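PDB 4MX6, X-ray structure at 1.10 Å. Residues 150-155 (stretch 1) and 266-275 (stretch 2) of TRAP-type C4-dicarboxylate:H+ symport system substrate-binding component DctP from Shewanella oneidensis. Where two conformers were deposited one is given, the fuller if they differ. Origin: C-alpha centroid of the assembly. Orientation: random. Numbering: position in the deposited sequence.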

ATOM      1  N   GLY A 150       3.706  15.221   2.149  1.00  8.06           N
ATOM      2  CA  GLY A 150       2.596  14.368   1.754  1.00  8.31           C
ATOM      3  C   GLY A 150       1.629  15.095   0.851  1.00  7.57           C
ATOM      4  O   GLY A 150       1.049  16.110   1.236  1.00  9.71           O
ATOM      5  N   LEU A 151       1.430  14.554  -0.344  1.00  7.11           N
ATOM      6  CA  LEU A 151       0.632  15.223  -1.362  1.00  8.58           C
ATOM      7  C   LEU A 151      -0.761  14.640  -1.550  1.00  8.22           C
ATOM      8  O   LEU A 151      -1.651  15.339  -2.012  1.00 10.46           O
ATOM      9  N   GLY A 152      -0.967  13.385  -1.183  1.00  7.04           N
ATOM     10  CA  GLY A 152      -2.278  12.782  -1.286  1.00  7.12           C
ATOM     11  C   GLY A 152      -2.213  11.303  -0.950  1.00  6.26           C
ATOM     12  O   GLY A 152      -1.132  10.733  -0.814  1.00  7.54           O
ATOM     13  N   TYR A 153      -3.388  10.706  -0.806  1.00  6.40           N
ATOM     14  CA  TYR A 153      -3.552   9.273  -0.616  1.00  6.57           C
ATOM     15  C   TYR A 153      -3.980   8.656  -1.946  1.00  6.20           C
ATOM     16  O   TYR A 153      -4.832   9.202  -2.652  1.00  8.60           O
ATOM     17  N   LEU A 154      -3.434   7.487  -2.259  1.00  5.44           N
ATOM     18  CA  LEU A 154      -3.815   6.731  -3.443  1.00  5.60           C
ATOM     19  C   LEU A 154      -4.209   5.328  -2.983  1.00  5.61           C
ATOM     20  O   LEU A 154      -3.467   4.687  -2.243  1.00  6.01           O
ATOM     21  N   HIS A 155      -5.367   4.868  -3.427  1.00  5.70           N
ATOM     22  CA  HIS A 155      -5.837   3.547  -3.030  1.00  5.68           C
ATOM     23  C   HIS A 155      -5.201   2.398  -3.793  1.00  5.48           C
ATOM     24  O   HIS A 155      -4.865   2.519  -4.976  1.00  6.32           O
ATOM     25  N   ILE A 266       1.575  21.375 -11.523  1.00  8.81           N
ATOM     26  CA  ILE A 266       2.014  20.019 -11.215  1.00  8.76           C
ATOM     27  C   ILE A 266       1.130  19.381 -10.135  1.00  8.67           C
ATOM     28  O   ILE A 266       0.740  18.219 -10.248  1.00  8.82           O
ATOM     29  N   LYS A 267       0.792  20.152  -9.105  1.00  8.42           N
ATOM     30  CA  LYS A 267      -0.056  19.646  -8.027  1.00  8.85           C
ATOM     31  C   LYS A 267      -1.442  19.283  -8.542  1.00  8.64           C
ATOM     32  O   LYS A 267      -1.987  18.239  -8.183  1.00  8.53           O
ATOM     33  N   GLU A 268      -2.012  20.120  -9.403  1.00  8.69           N
ATOM     34  CA  GLU A 268      -3.333  19.831  -9.944  1.00  9.39           C
ATOM     35  C   GLU A 268      -3.294  18.572 -10.816  1.00  8.48           C
ATOM     36  O   GLU A 268      -4.219  17.758 -10.777  1.00  9.06           O
ATOM     37  N   ALA A 269      -2.216  18.397 -11.574  1.00  8.67           N
ATOM     38  CA  ALA A 269      -2.049  17.201 -12.395  1.00  8.99           C
ATOM     39  C   ALA A 269      -1.950  15.973 -11.492  1.00  8.28           C
ATOM     40  O   ALA A 269      -2.528  14.919 -11.785  1.00  8.22           O
ATOM     41  N   LEU A 270      -1.213  16.103 -10.394  1.00  8.02           N
ATOM     42  CA  LEU A 270      -1.104  15.011  -9.442  1.00  8.09           C
ATOM     43  C   LEU A 270      -2.468  14.645  -8.853  1.00  7.75           C
ATOM     44  O   LEU A 270      -2.823  13.481  -8.771  1.00  8.18           O
ATOM     45  N   ASP A 271      -3.228  15.651  -8.428  1.00  7.65           N
ATOM     46  CA  ASP A 271      -4.546  15.407  -7.859  1.00  7.94           C
ATOM     47  C   ASP A 271      -5.427  14.634  -8.843  1.00  7.69           C
ATOM     48  O   ASP A 271      -6.122  13.690  -8.472  1.00  8.17           O
ATOM     49  N   GLU A 272      -5.419  15.050 -10.106  1.00  7.85           N
ATOM     50  CA  GLU A 272      -6.248  14.393 -11.110  1.00  8.59           C
ATOM     51  C   GLU A 272      -5.781  12.956 -11.371  1.00  7.36           C
ATOM     52  O   GLU A 272      -6.588  12.051 -11.580  1.00  7.79           O
ATOM     53  N   SER A 273      -4.476  12.754 -11.343  0.51  6.77           N
ATOM     54  CA  SER A 273      -3.913  11.425 -11.546  0.51  6.40           C
ATOM     55  C   SER A 273      -4.306  10.480 -10.401  0.51  6.48           C
ATOM     56  O   SER A 273      -4.584   9.306 -10.627  0.51  6.69           O
ATOM     57  N   ILE A 274      -4.317  11.001  -9.178  1.00  6.50           N
ATOM     58  CA  ILE A 274      -4.731  10.225  -8.014  1.00  6.82           C
ATOM     59  C   ILE A 274      -6.209   9.847  -8.152  1.00  6.67           C
ATOM     60  O   ILE A 274      -6.593   8.708  -7.866  1.00  7.15           O
ATOM     61  N   ALA A 275      -7.052  10.778  -8.595  1.00  7.26           N
ATOM     62  CA  ALA A 275      -8.458  10.451  -8.787  1.00  8.20           C
ATOM     63  C   ALA A 275      -8.625   9.307  -9.788  1.00  7.88           C
ATOM     64  O   ALA A 275      -9.420   8.384  -9.580  1.00  8.60           O
TER

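The strand 150-155 lies along the helix 266-275 in nearly the same direction, with 18° between their N-to-C vectors and 8.8 Å between the axes at closest approach. The backbones draw together along the pair: the CA atoms of Leu 151 and Lys 267 are 8.0 Å apart, those of Gly 152 and Asp 271 7.4 Å, and those of Leu 154 and Ile 274 5.8 Å. No direct hydrogen bond joins the two stretches; the 301 Å² buried between them comes from van der Waals packing of side chains on one another and on backbone, with one bridging water.

Ile 274 contributes most to this surface, with 81 Å² covered by the strand. Its CA-to-CB bond points sideways, but the m, t rotamer (chi1 -73°, chi2 173°) brings the end of the side chain nearer to the strand. Ile 274 CD1 lies 4.1 Å from Gly 152 CA, while Ile 274 CG2 sits 3.2 Å from Tyr 153 O. The absence of a side chain at Gly 152 matters here: an ideally placed CB would point toward the helix and fall 2.8 Å from Ile 274 CD1, a clash. The isoleucine thus packs directly against the strand backbone. Tyr 153 takes part through that backbone, since its own side chain (chi1 m) points away from the helix and its hydroxyl is hydrogen-bonded elsewhere in the structure.

Leu 151, with 73 Å² covered, is the main side chain offered by the strand. It points toward the helix in the m, t rotamer and meets Leu 270, which points toward the strand in turn with chi1 t and chi2 p; the two approach to 3.6 Å between Leu 151 CB and Leu 270 CD2. Lys 267 brings the end of its side chain in beside Leu 151. Lys 267 CE lies 3.8 Å from Leu 151 O and 4.1 Å from Leu 151 CD2. Farther along the strand, Leu 154 starts sideways, yet its t, p rotamer carries Leu 154 CD1 to 3.8 Å from Ile 274 O and 4.4 Å from Ile 274 CG2.

The polar groups are handled at the margin of this packing. The t, p, t, p conformation of Lys 267 directs NZ to Asp 271, one helical turn onward, where Lys 267 NZ forms a salt bridge with Asp 271 OD1 at 2.9 Å and a weak hydrogen bond to Asp 271 OD2 at 3.3 Å. Asp 271, with chi1 m, makes no close contact with the strand itself, but water 1 spans the gap, its oxygen donating to Leu 151 O at 2.9 Å and to Asp 271 OD1 at 2.6 Å. One carboxylate oxygen therefore accepts from both the lysine and the water, linking the intrahelical ion pair to the strand backbone. Ser 273, whose CA-to-CB bond points sideways and which makes no contact with the strand, satisfies its hydroxyl within the helix, Ser 273 OG donating to Ala 269 O at 2.8 Å.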

ATOM      1  CB  LEU A 151       1.400  15.230  -2.689  1.00 11.15           C
ATOM      2  CG  LEU A 151       2.682  16.059  -2.636  1.00 14.84           C
ATOM      3  CD1 LEU A 151       3.442  15.939  -3.938  1.00 16.67           C
ATOM      4  CD2 LEU A 151       2.349  17.517  -2.340  1.00 16.11           C
ATOM      5  CB  TYR A 153      -4.624   8.982   0.424  1.00  6.54           C
ATOM      6  CG  TYR A 153      -4.247   9.347   1.842  1.00  6.22           C
ATOM      7  CD1 TYR A 153      -3.367   8.556   2.565  1.00  6.27           C
ATOM      8  CD2 TYR A 153      -4.798  10.457   2.472  1.00  6.42           C
ATOM      9  CE1 TYR A 153      -3.048   8.855   3.873  1.00  5.87           C
ATOM     10  CE2 TYR A 153      -4.465  10.774   3.782  1.00  7.01           C
ATOM     11  CZ  TYR A 153      -3.588   9.970   4.473  1.00  7.21           C
ATOM     12  OH  TYR A 153      -3.247  10.229   5.784  1.00  8.49           O
ATOM     13  CB  LEU A 154      -2.650   6.681  -4.436  1.00  6.14           C
ATOM     14  CG  LEU A 154      -2.838   5.776  -5.645  1.00  7.28           C
ATOM     15  CD1 LEU A 154      -3.956   6.265  -6.554  1.00  7.98           C
ATOM     16  CD2 LEU A 154      -1.534   5.675  -6.430  1.00  8.80           C
ATOM     17  CB  HIS A 155      -7.351   3.447  -3.225  1.00  6.30           C
ATOM     18  CG  HIS A 155      -8.108   4.419  -2.387  1.00  6.85           C
ATOM     19  ND1 HIS A 155      -9.216   5.128  -2.796  1.00  9.16           N
ATOM     20  CD2 HIS A 155      -7.882   4.789  -1.108  1.00  6.23           C
ATOM     21  CE1 HIS A 155      -9.627   5.896  -1.795  1.00  7.09           C
ATOM     22  NE2 HIS A 155      -8.824   5.709  -0.766  1.00  9.81           N
ATOM     23  CB  ILE A 266       3.507  20.026 -10.827  1.00  9.43           C
ATOM     24  CG1 ILE A 266       4.347  20.404 -12.050  1.00 10.08           C
ATOM     25  CG2 ILE A 266       3.917  18.678 -10.254  1.00  9.70           C
ATOM     26  CD1 ILE A 266       5.768  20.752 -11.739  1.00 11.27           C
ATOM     27  CB  LYS A 267      -0.155  20.679  -6.901  1.00 10.00           C
ATOM     28  CG  LYS A 267      -1.054  20.251  -5.733  1.00 11.54           C
ATOM     29  CD  LYS A 267      -0.690  18.894  -5.124  1.00 13.22           C
ATOM     30  CE  LYS A 267      -1.279  18.726  -3.725  1.00 14.77           C
ATOM     31  NZ  LYS A 267      -2.760  18.831  -3.712  1.00 16.23           N
ATOM     32  CB  GLU A 268      -3.872  21.022 -10.737  1.00 11.03           C
ATOM     33  CG  GLU A 268      -5.155  20.738 -11.505  1.00 15.34           C
ATOM     34  CD  GLU A 268      -6.328  20.358 -10.618  1.00 18.52           C
ATOM     35  OE1 GLU A 268      -6.347  20.761  -9.433  1.00 20.46           O
ATOM     36  OE2 GLU A 268      -7.246  19.664 -11.115  1.00 18.70           O
ATOM     37  CB  ALA A 269      -0.809  17.321 -13.280  1.00  9.36           C
ATOM     38  CB  LEU A 270      -0.126  15.391  -8.339  1.00 10.12           C
ATOM     39  CG  LEU A 270       0.385  14.219  -7.531  1.00 12.58           C
ATOM     40  CD1 LEU A 270       1.479  13.507  -8.314  1.00 13.07           C
ATOM     41  CD2 LEU A 270       0.922  14.732  -6.244  1.00 14.51           C
ATOM     42  CB  ASP A 271      -5.247  16.725  -7.526  1.00 10.16           C
ATOM     43  CG  ASP A 271      -4.607  17.486  -6.385  1.00 12.64           C
ATOM     44  OD1 ASP A 271      -3.743  16.929  -5.677  1.00 12.85           O
ATOM     45  OD2 ASP A 271      -4.987  18.667  -6.203  1.00 15.03           O
ATOM     46  CB  GLU A 272      -6.252  15.213 -12.396  1.00  9.86           C
ATOM     47  CG  GLU A 272      -7.013  16.495 -12.261  1.00 13.43           C
ATOM     48  CD  GLU A 272      -6.916  17.346 -13.506  1.00 15.46           C
ATOM     49  OE1 GLU A 272      -6.990  16.773 -14.624  1.00 15.07           O
ATOM     50  OE2 GLU A 272      -6.760  18.591 -13.377  1.00 16.62           O
ATOM     51  CB  SER A 273      -2.396  11.542 -11.667  0.51  6.76           C
ATOM     52  OG  SER A 273      -2.039  12.357 -12.778  0.51  7.79           O
ATOM     53  CB  ILE A 274      -4.464  10.998  -6.707  1.00  7.30           C
ATOM     54  CG1 ILE A 274      -2.964  11.023  -6.431  1.00  8.56           C
ATOM     55  CG2 ILE A 274      -5.242  10.369  -5.550  1.00  7.56           C
ATOM     56  CD1 ILE A 274      -2.540  11.896  -5.262  1.00 10.46           C
ATOM     57  CB  ALA A 275      -9.259  11.689  -9.217  1.00  8.73           C
TER
HETATM   58  O   HOH W   1      -3.567  14.896  -4.093  1.00 21.13           O